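Local coordinates for hypothetical protein SSO2273 (Sulfolobus solfataricus, PDB 2X4H) that probably acts as a metal-responsive, DNA-binding transcriptional repressor of the DtxR/MntR family and carries bound zinc ions, at residues 16-21 / 39-44; 83-88 / 104-109. All blocks are in the same frame, centred on the assembly; numbering follows the deposited sequence.

Contact 1 of 2, residues 16-21 / 39-44; sequences FSYLLT and KDLKIA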
ATOM      1  N   PHE C  16      -6.184  11.224   2.749  1.00 45.80           N
ATOM      2  CA  PHE C  16      -6.502  12.618   2.594  1.00 46.73           C
ATOM      3  C   PHE C  16      -5.866  13.492   3.682  1.00 46.77           C
ATOM      4  O   PHE C  16      -5.247  14.503   3.370  1.00 47.60           O
ATOM      5  CB  PHE C  16      -8.018  12.787   2.605  1.00 48.18           C
ATOM      6  CG  PHE C  16      -8.481  14.157   2.281  1.00 50.57           C
ATOM      7  CD1 PHE C  16      -8.192  14.727   1.055  1.00 52.05           C
ATOM      8  CD2 PHE C  16      -9.281  14.861   3.175  1.00 53.94           C
ATOM      9  CE1 PHE C  16      -8.663  15.984   0.733  1.00 54.92           C
ATOM     10  CE2 PHE C  16      -9.750  16.120   2.855  1.00 57.91           C
ATOM     11  CZ  PHE C  16      -9.430  16.684   1.637  1.00 57.57           C
ATOM     12  N   SER C  17      -6.048  13.115   4.947  1.00 46.75           N
ATOM     13  CA  SER C  17      -5.420  13.821   6.080  1.00 48.44           C
ATOM     14  C   SER C  17      -3.896  13.905   5.977  1.00 47.99           C
ATOM     15  O   SER C  17      -3.304  14.945   6.260  1.00 49.65           O
ATOM     16  CB  SER C  17      -5.798  13.152   7.402  1.00 49.23           C
ATOM     17  OG  SER C  17      -7.119  13.497   7.742  1.00 52.70           O
ATOM     18  N   TYR C  18      -3.268  12.793   5.590  1.00 56.38           N
ATOM     19  CA  TYR C  18      -1.824  12.778   5.373  1.00 54.99           C
ATOM     20  C   TYR C  18      -1.452  13.824   4.354  1.00 54.25           C
ATOM     21  O   TYR C  18      -0.564  14.626   4.592  1.00 54.21           O
ATOM     22  CB  TYR C  18      -1.346  11.416   4.859  1.00 54.24           C
ATOM     23  CG  TYR C  18      -0.939  10.429   5.915  1.00 54.57           C
ATOM     24  CD1 TYR C  18      -1.889   9.818   6.735  1.00 55.58           C
ATOM     25  CD2 TYR C  18       0.396  10.053   6.060  1.00 55.00           C
ATOM     26  CE1 TYR C  18      -1.517   8.889   7.709  1.00 56.82           C
ATOM     27  CE2 TYR C  18       0.776   9.121   7.019  1.00 56.95           C
ATOM     28  CZ  TYR C  18      -0.179   8.540   7.836  1.00 57.80           C
ATOM     29  OH  TYR C  18       0.213   7.620   8.782  1.00 61.32           O
ATOM     30  N   LEU C  19      -2.138  13.809   3.214  1.00 54.31           N
ATOM     31  CA  LEU C  19      -1.790  14.685   2.102  1.00 55.05           C
ATOM     32  C   LEU C  19      -2.013  16.147   2.411  1.00 56.95           C
ATOM     33  O   LEU C  19      -1.275  16.995   1.910  1.00 57.47           O
ATOM     34  CB  LEU C  19      -2.556  14.335   0.826  1.00 55.39           C
ATOM     35  CG  LEU C  19      -2.349  12.943   0.228  1.00 55.08           C
ATOM     36  CD1 LEU C  19      -3.044  12.874  -1.116  1.00 55.29           C
ATOM     37  CD2 LEU C  19      -0.864  12.569   0.100  1.00 52.61           C
ATOM     38  N   LEU C  20      -3.028  16.458   3.209  1.00 58.64           N
ATOM     39  CA  LEU C  20      -3.263  17.850   3.605  1.00 60.97           C
ATOM     40  C   LEU C  20      -2.180  18.293   4.580  1.00 60.82           C
ATOM     41  O   LEU C  20      -1.796  19.456   4.585  1.00 61.83           O
ATOM     42  CB  LEU C  20      -4.649  18.036   4.232  1.00 63.25           C
ATOM     43  CG  LEU C  20      -5.823  18.027   3.251  1.00 65.52           C
ATOM     44  CD1 LEU C  20      -7.138  17.682   3.948  1.00 68.07           C
ATOM     45  CD2 LEU C  20      -5.916  19.373   2.528  1.00 67.31           C
ATOM     46  N   THR C  21      -1.684  17.367   5.401  1.00 59.82           N
ATOM     47  CA  THR C  21      -0.609  17.696   6.334  1.00 60.36           C
ATOM     48  C   THR C  21       0.724  17.883   5.614  1.00 59.25           C
ATOM     49  O   THR C  21       1.476  18.785   5.937  1.00 59.82           O
ATOM     50  CB  THR C  21      -0.423  16.625   7.387  1.00 60.43           C
ATOM     51  OG1 THR C  21      -1.648  16.435   8.099  1.00 62.30           O
ATOM     52  CG2 THR C  21       0.651  17.047   8.348  1.00 62.15           C
ATOM     53  N   LYS C  39       3.580  13.856  14.483  1.00 60.68           N
ATOM     54  CA  LYS C  39       3.138  14.700  15.592  1.00 64.35           C
ATOM     55  C   LYS C  39       1.872  15.497  15.245  1.00 65.60           C
ATOM     56  O   LYS C  39       0.939  15.602  16.072  1.00 68.07           O
ATOM     57  CB  LYS C  39       4.272  15.636  16.004  1.00 67.18           C
ATOM     58  CG  LYS C  39       4.072  16.361  17.342  1.00 72.27           C
ATOM     59  CD  LYS C  39       5.280  17.259  17.638  1.00 76.05           C
ATOM     60  CE  LYS C  39       5.127  18.055  18.924  1.00 81.20           C
ATOM     61  NZ  LYS C  39       6.452  18.636  19.330  1.00 84.20           N
ATOM     62  N   ASP C  40       1.817  16.038  14.030  1.00 64.42           N
ATOM     63  CA  ASP C  40       0.622  16.785  13.598  1.00 66.40           C
ATOM     64  C   ASP C  40      -0.647  15.916  13.636  1.00 65.43           C
ATOM     65  O   ASP C  40      -1.680  16.359  14.119  1.00 67.84           O
ATOM     66  CB  ASP C  40       0.827  17.383  12.200  1.00 65.95           C
ATOM     67  CG  ASP C  40       1.969  18.407  12.155  1.00 68.52           C
ATOM     68  OD1 ASP C  40       2.430  18.754  11.046  1.00 67.32           O
ATOM     69  OD2 ASP C  40       2.416  18.863  13.230  1.00 71.87           O
ATOM     70  N   LEU C  41      -0.547  14.669  13.166  1.00 62.53           N
ATOM     71  CA  LEU C  41      -1.690  13.740  13.148  1.00 62.02           C
ATOM     72  C   LEU C  41      -1.854  12.935  14.442  1.00 62.52           C
ATOM     73  O   LEU C  41      -2.804  12.165  14.571  1.00 62.64           O
ATOM     74  CB  LEU C  41      -1.566  12.783  11.954  1.00 59.31           C
ATOM     75  CG  LEU C  41      -1.641  13.453  10.584  1.00 59.08           C
ATOM     76  CD1 LEU C  41      -1.284  12.463   9.497  1.00 55.83           C
ATOM     77  CD2 LEU C  41      -3.048  14.098  10.353  1.00 60.74           C
ATOM     78  N   LYS C  42      -0.944  13.120  15.397  1.00 63.45           N
ATOM     79  CA  LYS C  42      -0.991  12.409  16.686  1.00 64.70           C
ATOM     80  C   LYS C  42      -0.915  10.897  16.503  1.00 62.17           C
ATOM     81  O   LYS C  42      -1.726  10.160  17.072  1.00 62.86           O
ATOM     82  CB  LYS C  42      -2.257  12.775  17.486  1.00 68.04           C
ATOM     83  CG  LYS C  42      -2.472  14.272  17.679  1.00 72.87           C
ATOM     84  CD  LYS C  42      -3.466  14.594  18.812  1.00 78.67           C
ATOM     85  CE  LYS C  42      -4.922  14.235  18.472  1.00 80.55           C
ATOM     86  NZ  LYS C  42      -5.197  12.767  18.585  1.00 78.88           N
ATOM     87  N   ILE C  43       0.044  10.445  15.692  1.00 59.72           N
ATOM     88  CA  ILE C  43       0.264   9.005  15.448  1.00 58.31           C
ATOM     89  C   ILE C  43       1.761   8.645  15.427  1.00 57.39           C
ATOM     90  O   ILE C  43       2.620   9.527  15.553  1.00 58.63           O
ATOM     91  CB  ILE C  43      -0.432   8.517  14.130  1.00 57.01           C
ATOM     92  CG1 ILE C  43       0.185   9.200  12.898  1.00 56.26           C
ATOM     93  CG2 ILE C  43      -1.931   8.717  14.200  1.00 57.07           C
ATOM     94  CD1 ILE C  43      -0.574   8.935  11.592  1.00 56.78           C
ATOM     95  N   ALA C  44       2.071   7.356  15.247  1.00 56.80           N
ATOM     96  CA  ALA C  44       3.448   6.852  15.380  1.00 56.85           C
ATOM     97  C   ALA C  44       4.264   7.018  14.093  1.00 55.39           C
ATOM     98  O   ALA C  44       3.748   6.811  12.986  1.00 54.04           O
ATOM     99  CB  ALA C  44       3.447   5.410  15.810  1.00 57.62           C
TER
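With CG anti to the carbonyl carbon (chi1 -64°) and chi2 extended, Leu41 reaches toward helix 13-27 and splits its two methyls between neighbouring side chains. CD1 lies over one face of the Tyr18 ring, 4.0 Å from its centroid, a CH-pi contact in which the two side chains cross at about a right angle. CD2 slides past Thr21, 3.5 Å from its OG1. Ile43 takes the crowded rotamer (chi1 64°), which brings its CD1 to 3.2 Å from Tyr18 OH. Between Leu41 and Ile43 the chain turns through Lys42, whose positive phi closes helix 34-41 in a Schellman motif; with Ala44 as N-cap of helix 45-57, this is the turn of the helix-turn-helix, against which helix 13-27 packs. Thr21 is pinned by its own helix: OG1 donates to Ser17 O (2.9 Å) from above the carbonyl plane, and that oxygen also accepts Thr21 N. The CG2 methyl meets Asp40 OD1 at 3.7 Å, while that carboxylate oxygen is hydrogen-bonded to Tyr25 OH. An alanine here, without OG1 and CG2, removes the side-chain bond to Ser17 O and would probably loosen the packing against Leu41 CD2 and Asp40.

Contact 2 of 2, residues 83-88 / 104-109; sequences KAHRVI and EYSKQF. With ZN (zinc ion), chain M.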
ATOM      1  N   LYS C  83     -13.980  18.156  -3.975  1.00 43.32           N
ATOM      2  CA  LYS C  83     -15.056  18.251  -4.953  1.00 41.42           C
ATOM      3  C   LYS C  83     -16.118  17.184  -4.680  1.00 40.20           C
ATOM      4  O   LYS C  83     -17.304  17.470  -4.692  1.00 39.35           O
ATOM      5  CB  LYS C  83     -14.474  18.105  -6.374  1.00 42.69           C
ATOM      6  CG  LYS C  83     -15.470  18.301  -7.510  1.00 43.12           C
ATOM      7  CD  LYS C  83     -14.873  18.256  -8.918  1.00 45.01           C
ATOM      8  CE  LYS C  83     -15.978  18.542  -9.944  1.00 46.90           C
ATOM      9  NZ  LYS C  83     -15.548  18.567 -11.379  1.00 51.00           N
ATOM     10  N   ALA C  84     -15.707  15.949  -4.420  1.00 40.75           N
ATOM     11  CA  ALA C  84     -16.677  14.868  -4.181  1.00 40.21           C
ATOM     12  C   ALA C  84     -17.509  15.112  -2.920  1.00 39.09           C
ATOM     13  O   ALA C  84     -18.724  14.966  -2.960  1.00 38.43           O
ATOM     14  CB  ALA C  84     -15.984  13.476  -4.118  1.00 40.83           C
ATOM     15  N   HIS C  85     -16.856  15.502  -1.832  1.00 39.45           N
ATOM     16  CA  HIS C  85     -17.523  15.751  -0.566  1.00 40.21           C
ATOM     17  C   HIS C  85     -18.584  16.847  -0.745  1.00 40.00           C
ATOM     18  O   HIS C  85     -19.757  16.674  -0.395  1.00 40.33           O
ATOM     19  CB  HIS C  85     -16.498  16.133   0.542  1.00 42.01           C
ATOM     20  CG  HIS C  85     -17.133  16.598   1.820  1.00 43.58           C
ATOM     21  ND1 HIS C  85     -17.758  15.735   2.702  1.00 43.81           N
ATOM     22  CD2 HIS C  85     -17.315  17.849   2.318  1.00 44.43           C
ATOM     23  CE1 HIS C  85     -18.261  16.436   3.707  1.00 45.87           C
ATOM     24  NE2 HIS C  85     -18.035  17.724   3.481  1.00 44.64           N
ATOM     25  N   ARG C  86     -18.180  17.947  -1.362  1.00 40.04           N
ATOM     26  CA  ARG C  86     -18.995  19.145  -1.431  1.00 39.42           C
ATOM     27  C   ARG C  86     -20.101  19.081  -2.504  1.00 38.74           C
ATOM     28  O   ARG C  86     -21.219  19.583  -2.290  1.00 38.78           O
ATOM     29  CB  ARG C  86     -18.052  20.343  -1.617  1.00 40.08           C
ATOM     30  CG  ARG C  86     -17.221  20.603  -0.375  1.00 39.67           C
ATOM     31  CD  ARG C  86     -16.182  21.711  -0.512  1.00 41.03           C
ATOM     32  NE  ARG C  86     -15.427  21.813   0.735  1.00 44.50           N
ATOM     33  CZ  ARG C  86     -14.333  22.545   0.937  1.00 46.13           C
ATOM     34  NH1 ARG C  86     -13.774  23.259  -0.023  1.00 46.87           N
ATOM     35  NH2 ARG C  86     -13.753  22.514   2.120  1.00 50.07           N
ATOM     36  N   VAL C  87     -19.819  18.451  -3.642  1.00 38.59           N
ATOM     37  CA  VAL C  87     -20.863  18.188  -4.621  1.00 38.09           C
ATOM     38  C   VAL C  87     -21.946  17.268  -4.034  1.00 38.10           C
ATOM     39  O   VAL C  87     -23.136  17.544  -4.177  1.00 37.87           O
ATOM     40  CB  VAL C  87     -20.281  17.613  -5.920  1.00 39.34           C
ATOM     41  CG1 VAL C  87     -21.388  17.104  -6.838  1.00 38.92           C
ATOM     42  CG2 VAL C  87     -19.397  18.673  -6.618  1.00 38.18           C
ATOM     43  N   ILE C  88     -21.551  16.188  -3.362  1.00 38.90           N
ATOM     44  CA  ILE C  88     -22.526  15.330  -2.686  1.00 39.18           C
ATOM     45  C   ILE C  88     -23.336  16.123  -1.656  1.00 39.15           C
ATOM     46  O   ILE C  88     -24.554  16.000  -1.618  1.00 40.10           O
ATOM     47  CB  ILE C  88     -21.866  14.098  -2.039  1.00 40.47           C
ATOM     48  CG1 ILE C  88     -21.593  13.029  -3.100  1.00 40.85           C
ATOM     49  CG2 ILE C  88     -22.796  13.473  -0.987  1.00 41.43           C
ATOM     50  CD1 ILE C  88     -20.579  12.019  -2.677  1.00 44.34           C
ATOM     51  N   GLU C 104     -21.894  14.908   7.468  1.00 49.28           N
ATOM     52  CA  GLU C 104     -21.556  13.645   8.130  1.00 52.72           C
ATOM     53  C   GLU C 104     -21.836  12.447   7.223  1.00 50.68           C
ATOM     54  O   GLU C 104     -21.014  11.562   7.081  1.00 51.97           O
ATOM     55  CB  GLU C 104     -22.332  13.518   9.449  1.00 56.74           C
ATOM     56  CG  GLU C 104     -21.924  14.548  10.509  1.00 63.27           C
ATOM     57  CD  GLU C 104     -22.982  14.794  11.592  1.00 70.88           C
ATOM     58  OE1 GLU C 104     -22.766  15.706  12.426  1.00 77.12           O
ATOM     59  OE2 GLU C 104     -24.031  14.101  11.617  1.00 72.64           O
ATOM     60  N   TYR C 105     -22.990  12.447   6.575  1.00 48.65           N
ATOM     61  CA  TYR C 105     -23.323  11.366   5.659  1.00 48.06           C
ATOM     62  C   TYR C 105     -22.381  11.309   4.478  1.00 47.14           C
ATOM     63  O   TYR C 105     -21.962  10.232   4.074  1.00 47.70           O
ATOM     64  CB  TYR C 105     -24.720  11.549   5.096  1.00 46.89           C
ATOM     65  CG  TYR C 105     -25.894  11.155   5.960  1.00 48.74           C
ATOM     66  CD1 TYR C 105     -25.759  10.396   7.114  1.00 51.79           C
ATOM     67  CD2 TYR C 105     -27.173  11.523   5.567  1.00 48.71           C
ATOM     68  CE1 TYR C 105     -26.887  10.024   7.865  1.00 55.07           C
ATOM     69  CE2 TYR C 105     -28.277  11.158   6.287  1.00 51.43           C
ATOM     70  CZ  TYR C 105     -28.140  10.414   7.434  1.00 54.81           C
ATOM     71  OH  TYR C 105     -29.289  10.077   8.129  1.00 59.47           O
ATOM     72  N   SER C 106     -22.109  12.473   3.878  1.00 45.63           N
ATOM     73  CA  SER C 106     -21.209  12.528   2.726  1.00 46.22           C
ATOM     74  C   SER C 106     -19.845  11.863   3.038  1.00 47.65           C
ATOM     75  O   SER C 106     -19.286  11.122   2.207  1.00 48.90           O
ATOM     76  CB  SER C 106     -21.047  13.988   2.261  1.00 45.83           C
ATOM     77  OG  SER C 106     -20.180  14.091   1.131  1.00 49.64           O
ATOM     78  N   LYS C 107     -19.326  12.084   4.244  1.00 50.92           N
ATOM     79  CA  LYS C 107     -18.010  11.534   4.602  1.00 52.25           C
ATOM     80  C   LYS C 107     -18.006  10.003   4.596  1.00 53.30           C
ATOM     81  O   LYS C 107     -16.969   9.394   4.351  1.00 53.65           O
ATOM     82  CB  LYS C 107     -17.500  12.061   5.953  1.00 54.99           C
ATOM     83  CG  LYS C 107     -16.998  13.498   5.903  1.00 54.76           C
ATOM     84  CD  LYS C 107     -16.408  13.955   7.245  1.00 58.29           C
ATOM     85  CE  LYS C 107     -15.980  15.415   7.178  1.00 59.37           C
ATOM     86  NZ  LYS C 107     -16.264  16.152   8.439  1.00 63.28           N
ATOM     87  N   GLN C 108     -19.161   9.382   4.803  1.00 54.22           N
ATOM     88  CA  GLN C 108     -19.233   7.918   4.787  1.00 56.20           C
ATOM     89  C   GLN C 108     -19.074   7.264   3.408  1.00 53.99           C
ATOM     90  O   GLN C 108     -18.889   6.068   3.335  1.00 55.86           O
ATOM     91  CB  GLN C 108     -20.542   7.442   5.447  1.00 58.98           C
ATOM     92  CG  GLN C 108     -20.591   7.732   6.941  1.00 64.04           C
ATOM     93  CD  GLN C 108     -21.913   7.379   7.572  1.00 69.87           C
ATOM     94  OE1 GLN C 108     -22.437   6.279   7.374  1.00 72.08           O
ATOM     95  NE2 GLN C 108     -22.461   8.312   8.360  1.00 73.24           N
ATOM     96  N   PHE C 109     -19.166   8.012   2.313  1.00 51.63           N
ATOM     97  CA  PHE C 109     -18.999   7.400   0.984  1.00 50.38           C
ATOM     98  C   PHE C 109     -18.401   8.290  -0.117  1.00 48.05           C
ATOM     99  O   PHE C 109     -18.058   7.781  -1.188  1.00 47.51           O
ATOM    100  CB  PHE C 109     -20.334   6.807   0.496  1.00 50.69           C
ATOM    101  CG  PHE C 109     -21.420   7.819   0.286  1.00 49.46           C
ATOM    102  CD1 PHE C 109     -21.696   8.316  -0.988  1.00 47.78           C
ATOM    103  CD2 PHE C 109     -22.203   8.252   1.358  1.00 51.23           C
ATOM    104  CE1 PHE C 109     -22.716   9.268  -1.191  1.00 45.74           C
ATOM    105  CE2 PHE C 109     -23.214   9.197   1.168  1.00 50.00           C
ATOM    106  CZ  PHE C 109     -23.472   9.707  -0.111  1.00 46.11           C
TER
HETATM  107 ZN    ZN M1139     -18.808  18.965   4.737  1.00 48.13          ZN
HETATM  108  O   HOH W   1     -17.523  20.592   3.939  1.00 16.81           O
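Segments 83-88 and 104-109, on helices 72-94 and 99-107, approach most closely at His85 and Ser106, whose CA atoms are 5.9 Å apart, a spacing that the small serine permits. Its OG, anti to the backbone N (chi1 -180°), crosses the interface and donates to His85 O at 3.0 Å, in the carbonyl plane and on a lone pair. The same hydroxyl is pressed against Ile88, with CG2 3.4 Å away, so a buried polar atom is satisfied in partly apolar surroundings. Further along, Ile88 CD1 meets Phe109 CE1 at 3.8 Å; Phe109 also packs on Ile117 of a neighbouring subunit, which ties this interior to the assembly of the metal-binding and dimerisation domain. The other flank is looser. There the exposed Lys107 crosses the imidazole obliquely, its CG 3.9 Å from His85 CE1, and its ammonium NZ stays 5.5 Å from His85 NE2. His85 itself, with CG anti to the backbone N (chi1 172°), swings its ring toward this flank, where NE2 binds zinc at 1.9 Å. Glu89, which also binds a second zinc with Cys131 and His133, joins Cys103 and a water, 2.2 Å from the metal, in completing the site. ND1 is hydrogen-bonded to the second-shell Asp110, so that zinc at NE2 and this carboxylate at ND1 together fix the rotation of the ring. With NE2 committed to zinc, ND1 is likely to carry the proton, and the carboxylate would then polarise the imidazole and strengthen NE2 as a zinc ligand.

In the fold
The two contacts follow each other along the chain, contact 1 within the N-terminal DNA-binding region and contact 2 within the metal-binding and dimerisation region. Their centres are 20 Å apart and their nearest atoms about 7 Å, so they do not touch; helix 72-94 bridges them. Phe16 and Leu19 of 16-21, not touching 39-44, rest on its Ile78, and the same helix goes on to supply His85 to contact 2. Both contacts lie close to metal but differently: His85 is a zinc ligand, whereas the Tyr18 side chain is about 7 Å from a bound zinc and touches the zinc ligand Glu51. This arrangement is consistent with a repressor whose metal sites and DNA-binding helices share one scaffold.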